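Local coordinates for SPbeta prophage-derived aminoglycoside N(3')-acetyltransferase-like protein YokD (Bacillus subtilis, PDB 2NYG) that binds coenzyme A as a homodimeric member of the antibiotic N-acetyltransferase family and may contribute to antibiotic resistance, at residues A55-V60 with V136-H141; L146-L151 with G156-L161. All blocks are in the same frame, centred on the assembly; numbering follows the deposited sequence.

In the fold
Contact 1 and contact 2 follow one another along the chain, contact 1 closing before contact 2 opens, and their centres lie about 20 Å apart. Helix 48-60 packs on strand 135-139 of the mixed seven-stranded sheet in contact 1; in contact 2 the loop after helix 142-146 folds against the turn that leads into helix 160-166. Strand 135-139 is common ground. Trp138 faces helix 48-60, whereas Leu146, at the end of helix 142-146, touches the strand at Ala137 (Ala137 N to Leu146 CD1, 3.7 Å), and Phe135 meets Leu146, Pro160 and Leu161. Two separate parts of the fold, helix 48-60 and residues 146-161, thus pack on the same strand, both away from the coenzyme A site.

Contact 1 of 2, residues A55-V60 with V136-H141; sequences ALIDVV and VAWGKH
An apolar helix-on-sheet contact joins helix 48-60 to strand 135-139 of the central mixed sheet, with the indole of Trp138 lying between the two backbones. The closest CA atoms, those of Ile57 and Trp138, are still 8.5 Å apart, a separation spanned by the aromatic side chain. Strand 65-69, which follows helix 48-60 in sequence, lies beside strand 135-139 and runs antiparallel to it; its Ile66 touches both Val60 and Trp138, while Phe119 of helix 114-119 also packs on the tryptophan. With CG anti to the backbone N (chi1 176°), the Trp138 ring reaches out from the strand to the helix. Ile57 lies across it at about a right angle and meets it with both branches. Its CG1 branch ends in CD1 over one face of the five-membered ring, 3.7 Å from the centroid and 19° off the normal, a CH-pi contact; its CG2 methyl lies on the same side of the indole plane, beside the six-membered ring and displaced outward past the bond between CZ2 and CH2. One helical turn on, Val60 comes to the ring's edge, near its plane, its CG1 standing 3.9 Å from Trp138 CZ3.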
ATOM      1  N   ALA A  55      13.329  10.825  -2.059  1.00 30.67           N
ATOM      2  CA  ALA A  55      14.588  11.264  -1.491  1.00 30.97           C
ATOM      3  C   ALA A  55      15.613  10.168  -1.761  1.00 31.13           C
ATOM      4  O   ALA A  55      16.786  10.439  -2.003  1.00 35.38           O
ATOM      5  CB  ALA A  55      14.430  11.502   0.009  1.00 28.39           C
ATOM      6  N   LEU A  56      15.165   8.925  -1.730  1.00 29.95           N
ATOM      7  CA  LEU A  56      16.055   7.814  -1.989  1.00 30.05           C
ATOM      8  C   LEU A  56      16.458   7.828  -3.444  1.00 31.05           C
ATOM      9  O   LEU A  56      17.621   7.604  -3.781  1.00 32.06           O
ATOM     10  CB  LEU A  56      15.370   6.489  -1.634  1.00 30.11           C
ATOM     11  CG  LEU A  56      15.584   6.066  -0.180  1.00 30.50           C
ATOM     12  CD1 LEU A  56      14.480   5.141   0.289  1.00 26.72           C
ATOM     13  CD2 LEU A  56      16.948   5.412  -0.071  1.00 27.66           C
ATOM     14  N   ILE A  57      15.485   8.105  -4.301  1.00 30.46           N
ATOM     15  CA  ILE A  57      15.721   8.156  -5.737  1.00 32.36           C
ATOM     16  C   ILE A  57      16.608   9.351  -6.110  1.00 34.83           C
ATOM     17  O   ILE A  57      17.508   9.244  -6.946  1.00 34.02           O
ATOM     18  CB  ILE A  57      14.369   8.193  -6.490  1.00 28.56           C
ATOM     19  CG1 ILE A  57      13.736   6.807  -6.422  1.00 24.42           C
ATOM     20  CG2 ILE A  57      14.560   8.625  -7.912  1.00 28.04           C
ATOM     21  CD1 ILE A  57      12.456   6.648  -7.157  1.00 24.35           C
ATOM     22  N   ASP A  58      16.368  10.478  -5.454  1.00 35.92           N
ATOM     23  CA  ASP A  58      17.137  11.680  -5.708  1.00 37.98           C
ATOM     24  C   ASP A  58      18.601  11.471  -5.403  1.00 39.71           C
ATOM     25  O   ASP A  58      19.479  11.963  -6.115  1.00 40.93           O
ATOM     26  CB  ASP A  58      16.614  12.826  -4.851  1.00 39.32           C
ATOM     27  CG  ASP A  58      15.431  13.509  -5.471  1.00 39.29           C
ATOM     28  OD1 ASP A  58      14.824  12.905  -6.389  1.00 35.39           O
ATOM     29  OD2 ASP A  58      15.114  14.642  -5.036  1.00 39.92           O
ATOM     30  N   VAL A  59      18.863  10.728  -4.338  1.00 40.26           N
ATOM     31  CA  VAL A  59      20.226  10.494  -3.938  1.00 38.14           C
ATOM     32  C   VAL A  59      20.885   9.456  -4.816  1.00 41.14           C
ATOM     33  O   VAL A  59      21.899   9.734  -5.458  1.00 42.84           O
ATOM     34  CB  VAL A  59      20.283  10.068  -2.467  1.00 36.74           C
ATOM     35  CG1 VAL A  59      21.722   9.815  -2.048  1.00 32.90           C
ATOM     36  CG2 VAL A  59      19.667  11.153  -1.602  1.00 34.30           C
ATOM     37  N   VAL A  60      20.287   8.271  -4.873  1.00 43.71           N
ATOM     38  CA  VAL A  60      20.853   7.171  -5.643  1.00 43.78           C
ATOM     39  C   VAL A  60      20.848   7.369  -7.160  1.00 44.16           C
ATOM     40  O   VAL A  60      21.526   6.647  -7.890  1.00 44.97           O
ATOM     41  CB  VAL A  60      20.151   5.845  -5.269  1.00 42.26           C
ATOM     42  CG1 VAL A  60      19.255   5.360  -6.399  1.00 39.75           C
ATOM     43  CG2 VAL A  60      21.187   4.814  -4.920  1.00 44.50           C
ATOM     44  N   VAL A 136      11.729  -6.024  -4.415  1.00 30.00           N
ATOM     45  CA  VAL A 136      11.280  -5.020  -5.353  1.00 28.39           C
ATOM     46  C   VAL A 136      12.488  -4.145  -5.586  1.00 31.03           C
ATOM     47  O   VAL A 136      13.260  -3.885  -4.662  1.00 31.23           O
ATOM     48  CB  VAL A 136      10.157  -4.181  -4.765  1.00 26.69           C
ATOM     49  CG1 VAL A 136       8.864  -4.946  -4.796  1.00 25.59           C
ATOM     50  CG2 VAL A 136      10.496  -3.820  -3.354  1.00 25.90           C
ATOM     51  N   ALA A 137      12.670  -3.705  -6.821  1.00 32.09           N
ATOM     52  CA  ALA A 137      13.804  -2.855  -7.130  1.00 33.77           C
ATOM     53  C   ALA A 137      13.460  -1.804  -8.168  1.00 35.00           C
ATOM     54  O   ALA A 137      12.561  -1.978  -8.990  1.00 35.12           O
ATOM     55  CB  ALA A 137      14.982  -3.698  -7.601  1.00 33.66           C
ATOM     56  N   TRP A 138      14.196  -0.703  -8.090  1.00 36.93           N
ATOM     57  CA  TRP A 138      14.069   0.449  -8.970  1.00 37.27           C
ATOM     58  C   TRP A 138      15.500   0.818  -9.330  1.00 38.57           C
ATOM     59  O   TRP A 138      16.377   0.801  -8.462  1.00 37.40           O
ATOM     60  CB  TRP A 138      13.443   1.621  -8.206  1.00 35.83           C
ATOM     61  CG  TRP A 138      13.343   2.909  -8.987  1.00 34.42           C
ATOM     62  CD1 TRP A 138      12.257   3.362  -9.667  1.00 34.34           C
ATOM     63  CD2 TRP A 138      14.366   3.904  -9.156  1.00 33.21           C
ATOM     64  NE1 TRP A 138      12.532   4.574 -10.246  1.00 35.88           N
ATOM     65  CE2 TRP A 138      13.820   4.930  -9.947  1.00 33.69           C
ATOM     66  CE3 TRP A 138      15.687   4.025  -8.715  1.00 33.38           C
ATOM     67  CZ2 TRP A 138      14.544   6.067 -10.308  1.00 33.81           C
ATOM     68  CZ3 TRP A 138      16.413   5.163  -9.073  1.00 34.81           C
ATOM     69  CH2 TRP A 138      15.835   6.168  -9.861  1.00 33.82           C
ATOM     70  N   GLY A 139      15.751   1.147 -10.591  1.00 38.98           N
ATOM     71  CA  GLY A 139      17.100   1.536 -10.947  1.00 39.79           C
ATOM     72  C   GLY A 139      17.812   0.770 -12.042  1.00 39.88           C
ATOM     73  O   GLY A 139      17.293  -0.181 -12.618  1.00 39.83           O
ATOM     74  N   LYS A 140      19.035   1.208 -12.301  1.00 40.82           N
ATOM     75  CA  LYS A 140      19.885   0.642 -13.325  1.00 41.87           C
ATOM     76  C   LYS A 140      19.915  -0.881 -13.378  1.00 42.52           C
ATOM     77  O   LYS A 140      19.761  -1.463 -14.448  1.00 42.21           O
ATOM     78  CB  LYS A 140      21.309   1.180 -13.152  1.00 44.06           C
ATOM     79  CG  LYS A 140      22.225   0.897 -14.333  1.00 47.31           C
ATOM     80  CD  LYS A 140      23.654   1.283 -14.015  1.00 50.83           C
ATOM     81  CE  LYS A 140      24.569   0.987 -15.195  1.00 51.88           C
ATOM     82  NZ  LYS A 140      25.989   1.260 -14.856  1.00 51.46           N
ATOM     83  N   HIS A 141      20.093  -1.530 -12.230  1.00 41.57           N
ATOM     84  CA  HIS A 141      20.187  -2.989 -12.211  1.00 42.79           C
ATOM     85  C   HIS A 141      18.993  -3.825 -11.735  1.00 41.92           C
ATOM     86  O   HIS A 141      19.130  -5.017 -11.503  1.00 41.48           O
ATOM     87  CB  HIS A 141      21.430  -3.408 -11.421  1.00 43.27           C
ATOM     88  CG  HIS A 141      22.712  -2.882 -11.992  1.00 45.02           C
ATOM     89  ND1 HIS A 141      23.419  -1.846 -11.413  1.00 45.29           N
ATOM     90  CD2 HIS A 141      23.404  -3.237 -13.097  1.00 42.40           C
ATOM     91  CE1 HIS A 141      24.489  -1.585 -12.140  1.00 41.47           C
ATOM     92  NE2 HIS A 141      24.504  -2.415 -13.166  1.00 44.01           N
TER

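Contact 2 of 2, residues L146-L151 with G156-L161; sequences LNQHPL and GEQSPL
A type II beta turn from Gly156 to Ser159, ending at the serine that is the N-cap of the following helix, packs against the irregular loop that follows helix 142-146. The ring of Pro160 lies against one face of the His149 imidazole, its CD 3.6 Å from the ring centroid and 15° off the normal in a CH-pi contact. His149 NE2 is hydrogen-bonded to the carbonyl oxygen of Tyr133, which probably limits rotation of the imidazole. Ser159 CB also approaches the ring. Ser159 OG sits between its own backbone N and carbonyl carbon (chi1 77°), where it can donate in the carbonyl plane to a lone pair of Gly156 O, 2.7 Å away, and also accept a weak capping bond from Leu161 N; Ser159 N gives Gly156 O a second bond. Toward the surface, the side chains of Gln148 and Gln158 cross at about a right angle, and Gln148 OE1 is hydrogen-bonded to Lys163 NZ of helix 160-166. Pro150 CG lies 3.7 Å from Gln158 OE1. On the inner side, Leu146 and Pro160 meet each other and both touch Phe135, so that the end of helix 142-146 and Pro160 both rest on strand 135-139.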
ATOM      1  N   LEU A 146      16.157  -9.027 -10.007  1.00 44.49           N
ATOM      2  CA  LEU A 146      14.878  -9.666  -9.745  1.00 45.49           C
ATOM      3  C   LEU A 146      14.530 -10.779 -10.732  1.00 47.16           C
ATOM      4  O   LEU A 146      13.776 -11.682 -10.420  1.00 46.85           O
ATOM      5  CB  LEU A 146      13.760  -8.616  -9.759  1.00 44.43           C
ATOM      6  CG  LEU A 146      13.800  -7.398  -8.840  1.00 43.58           C
ATOM      7  CD1 LEU A 146      12.510  -6.656  -9.004  1.00 42.00           C
ATOM      8  CD2 LEU A 146      13.970  -7.802  -7.387  1.00 44.10           C
ATOM      9  N   ASN A 147      15.105 -10.695 -11.924  1.00 51.13           N
ATOM     10  CA  ASN A 147      14.877 -11.638 -13.028  1.00 54.70           C
ATOM     11  C   ASN A 147      14.536 -13.115 -12.791  1.00 54.56           C
ATOM     12  O   ASN A 147      13.458 -13.577 -13.164  1.00 53.23           O
ATOM     13  CB  ASN A 147      16.104 -11.555 -13.951  1.00 59.31           C
ATOM     14  CG  ASN A 147      16.076 -12.577 -15.091  1.00 64.88           C
ATOM     15  OD1 ASN A 147      15.306 -13.552 -15.084  1.00 68.19           O
ATOM     16  ND2 ASN A 147      16.959 -12.371 -16.070  1.00 65.89           N
ATOM     17  N   GLN A 148      15.541 -13.802 -12.248  1.00 55.76           N
ATOM     18  CA  GLN A 148      15.523 -15.246 -11.997  1.00 57.34           C
ATOM     19  C   GLN A 148      14.629 -15.897 -10.905  1.00 55.35           C
ATOM     20  O   GLN A 148      13.873 -16.832 -11.194  1.00 54.67           O
ATOM     21  CB  GLN A 148      16.973 -15.705 -11.810  1.00 61.47           C
ATOM     22  CG  GLN A 148      17.191 -17.003 -11.045  1.00 66.46           C
ATOM     23  CD  GLN A 148      18.634 -17.374 -11.051  1.00 68.79           C
ATOM     24  OE1 GLN A 148      19.471 -16.622 -11.544  1.00 69.42           O
ATOM     25  NE2 GLN A 148      18.941 -18.545 -10.500  1.00 71.19           N
ATOM     26  N   HIS A 149      14.750 -15.411  -9.665  1.00 53.08           N
ATOM     27  CA  HIS A 149      14.008 -15.915  -8.485  1.00 51.05           C
ATOM     28  C   HIS A 149      13.246 -17.291  -8.476  1.00 50.58           C
ATOM     29  O   HIS A 149      12.046 -17.340  -8.693  1.00 51.94           O
ATOM     30  CB  HIS A 149      13.041 -14.836  -7.978  1.00 49.31           C
ATOM     31  CG  HIS A 149      13.057 -14.652  -6.493  1.00 49.14           C
ATOM     32  ND1 HIS A 149      13.426 -15.643  -5.607  1.00 47.66           N
ATOM     33  CD2 HIS A 149      12.745 -13.574  -5.738  1.00 47.84           C
ATOM     34  CE1 HIS A 149      13.352 -15.182  -4.371  1.00 47.47           C
ATOM     35  NE2 HIS A 149      12.942 -13.926  -4.425  1.00 47.15           N
ATOM     36  N   PRO A 150      13.961 -18.391  -8.177  1.00 49.90           N
ATOM     37  CA  PRO A 150      13.411 -19.746  -8.114  1.00 48.91           C
ATOM     38  C   PRO A 150      12.594 -19.951  -6.827  1.00 48.68           C
ATOM     39  O   PRO A 150      12.831 -19.298  -5.814  1.00 48.13           O
ATOM     40  CB  PRO A 150      14.645 -20.605  -8.159  1.00 48.15           C
ATOM     41  CG  PRO A 150      15.599 -19.807  -7.357  1.00 50.91           C
ATOM     42  CD  PRO A 150      15.370 -18.370  -7.754  1.00 49.07           C
ATOM     43  N   LEU A 151      11.629 -20.858  -6.846  1.00 49.67           N
ATOM     44  CA  LEU A 151      10.830 -21.082  -5.648  1.00 51.19           C
ATOM     45  C   LEU A 151      11.647 -21.688  -4.505  1.00 52.75           C
ATOM     46  O   LEU A 151      11.600 -21.221  -3.373  1.00 53.05           O
ATOM     47  CB  LEU A 151       9.661 -21.998  -5.972  1.00 49.98           C
ATOM     48  CG  LEU A 151       8.633 -22.115  -4.861  1.00 50.32           C
ATOM     49  CD1 LEU A 151       8.018 -20.751  -4.581  1.00 50.23           C
ATOM     50  CD2 LEU A 151       7.568 -23.106  -5.272  1.00 50.95           C
ATOM     51  N   GLY A 156      18.612 -17.680  -0.968  1.00 48.03           N
ATOM     52  CA  GLY A 156      19.969 -18.163  -0.982  1.00 47.63           C
ATOM     53  C   GLY A 156      20.540 -17.850  -2.351  1.00 47.16           C
ATOM     54  O   GLY A 156      20.207 -16.821  -2.943  1.00 45.10           O
ATOM     55  N   GLU A 157      21.407 -18.728  -2.851  1.00 48.22           N
ATOM     56  CA  GLU A 157      22.013 -18.550  -4.165  1.00 48.44           C
ATOM     57  C   GLU A 157      20.847 -18.523  -5.141  1.00 49.32           C
ATOM     58  O   GLU A 157      19.829 -19.188  -4.917  1.00 50.20           O
ATOM     59  CB  GLU A 157      22.920 -19.735  -4.504  1.00 48.31           C
ATOM     60  CG  GLU A 157      23.778 -20.241  -3.354  1.00 49.12           C
ATOM     61  CD  GLU A 157      24.820 -19.236  -2.906  1.00 51.60           C
ATOM     62  OE1 GLU A 157      25.016 -18.227  -3.609  1.00 54.63           O
ATOM     63  OE2 GLU A 157      25.459 -19.459  -1.856  1.00 52.01           O
ATOM     64  N   GLN A 158      20.989 -17.751  -6.209  1.00 48.40           N
ATOM     65  CA  GLN A 158      19.953 -17.637  -7.229  1.00 47.87           C
ATOM     66  C   GLN A 158      18.881 -16.603  -6.939  1.00 45.57           C
ATOM     67  O   GLN A 158      18.241 -16.105  -7.859  1.00 45.48           O
ATOM     68  CB  GLN A 158      19.290 -18.985  -7.478  1.00 49.87           C
ATOM     69  CG  GLN A 158      20.216 -20.032  -8.054  1.00 53.67           C
ATOM     70  CD  GLN A 158      19.436 -21.192  -8.634  1.00 57.44           C
ATOM     71  OE1 GLN A 158      18.647 -21.833  -7.934  1.00 58.62           O
ATOM     72  NE2 GLN A 158      19.637 -21.460  -9.926  1.00 57.96           N
ATOM     73  N   SER A 159      18.667 -16.291  -5.669  1.00 42.30           N
ATOM     74  CA  SER A 159      17.682 -15.286  -5.316  1.00 39.49           C
ATOM     75  C   SER A 159      18.370 -13.926  -5.487  1.00 38.73           C
ATOM     76  O   SER A 159      19.573 -13.849  -5.761  1.00 38.37           O
ATOM     77  CB  SER A 159      17.237 -15.461  -3.868  1.00 39.60           C
ATOM     78  OG  SER A 159      18.216 -14.967  -2.975  1.00 36.99           O
ATOM     79  N   PRO A 160      17.616 -12.830  -5.327  1.00 38.34           N
ATOM     80  CA  PRO A 160      18.248 -11.518  -5.490  1.00 37.51           C
ATOM     81  C   PRO A 160      19.437 -11.248  -4.575  1.00 38.14           C
ATOM     82  O   PRO A 160      20.283 -10.400  -4.884  1.00 38.74           O
ATOM     83  CB  PRO A 160      17.096 -10.555  -5.261  1.00 37.31           C
ATOM     84  CG  PRO A 160      15.941 -11.323  -5.829  1.00 38.61           C
ATOM     85  CD  PRO A 160      16.152 -12.700  -5.252  1.00 36.17           C
ATOM     86  N   LEU A 161      19.505 -11.953  -3.445  1.00 36.86           N
ATOM     87  CA  LEU A 161      20.617 -11.771  -2.522  1.00 35.69           C
ATOM     88  C   LEU A 161      21.862 -12.271  -3.215  1.00 35.11           C
ATOM     89  O   LEU A 161      22.976 -11.855  -2.899  1.00 36.12           O
ATOM     90  CB  LEU A 161      20.407 -12.554  -1.235  1.00 35.94           C
ATOM     91  CG  LEU A 161      19.269 -12.081  -0.341  1.00 36.47           C
ATOM     92  CD1 LEU A 161      19.329 -12.798   0.980  1.00 37.50           C
ATOM     93  CD2 LEU A 161      19.386 -10.599  -0.122  1.00 36.54           C
TER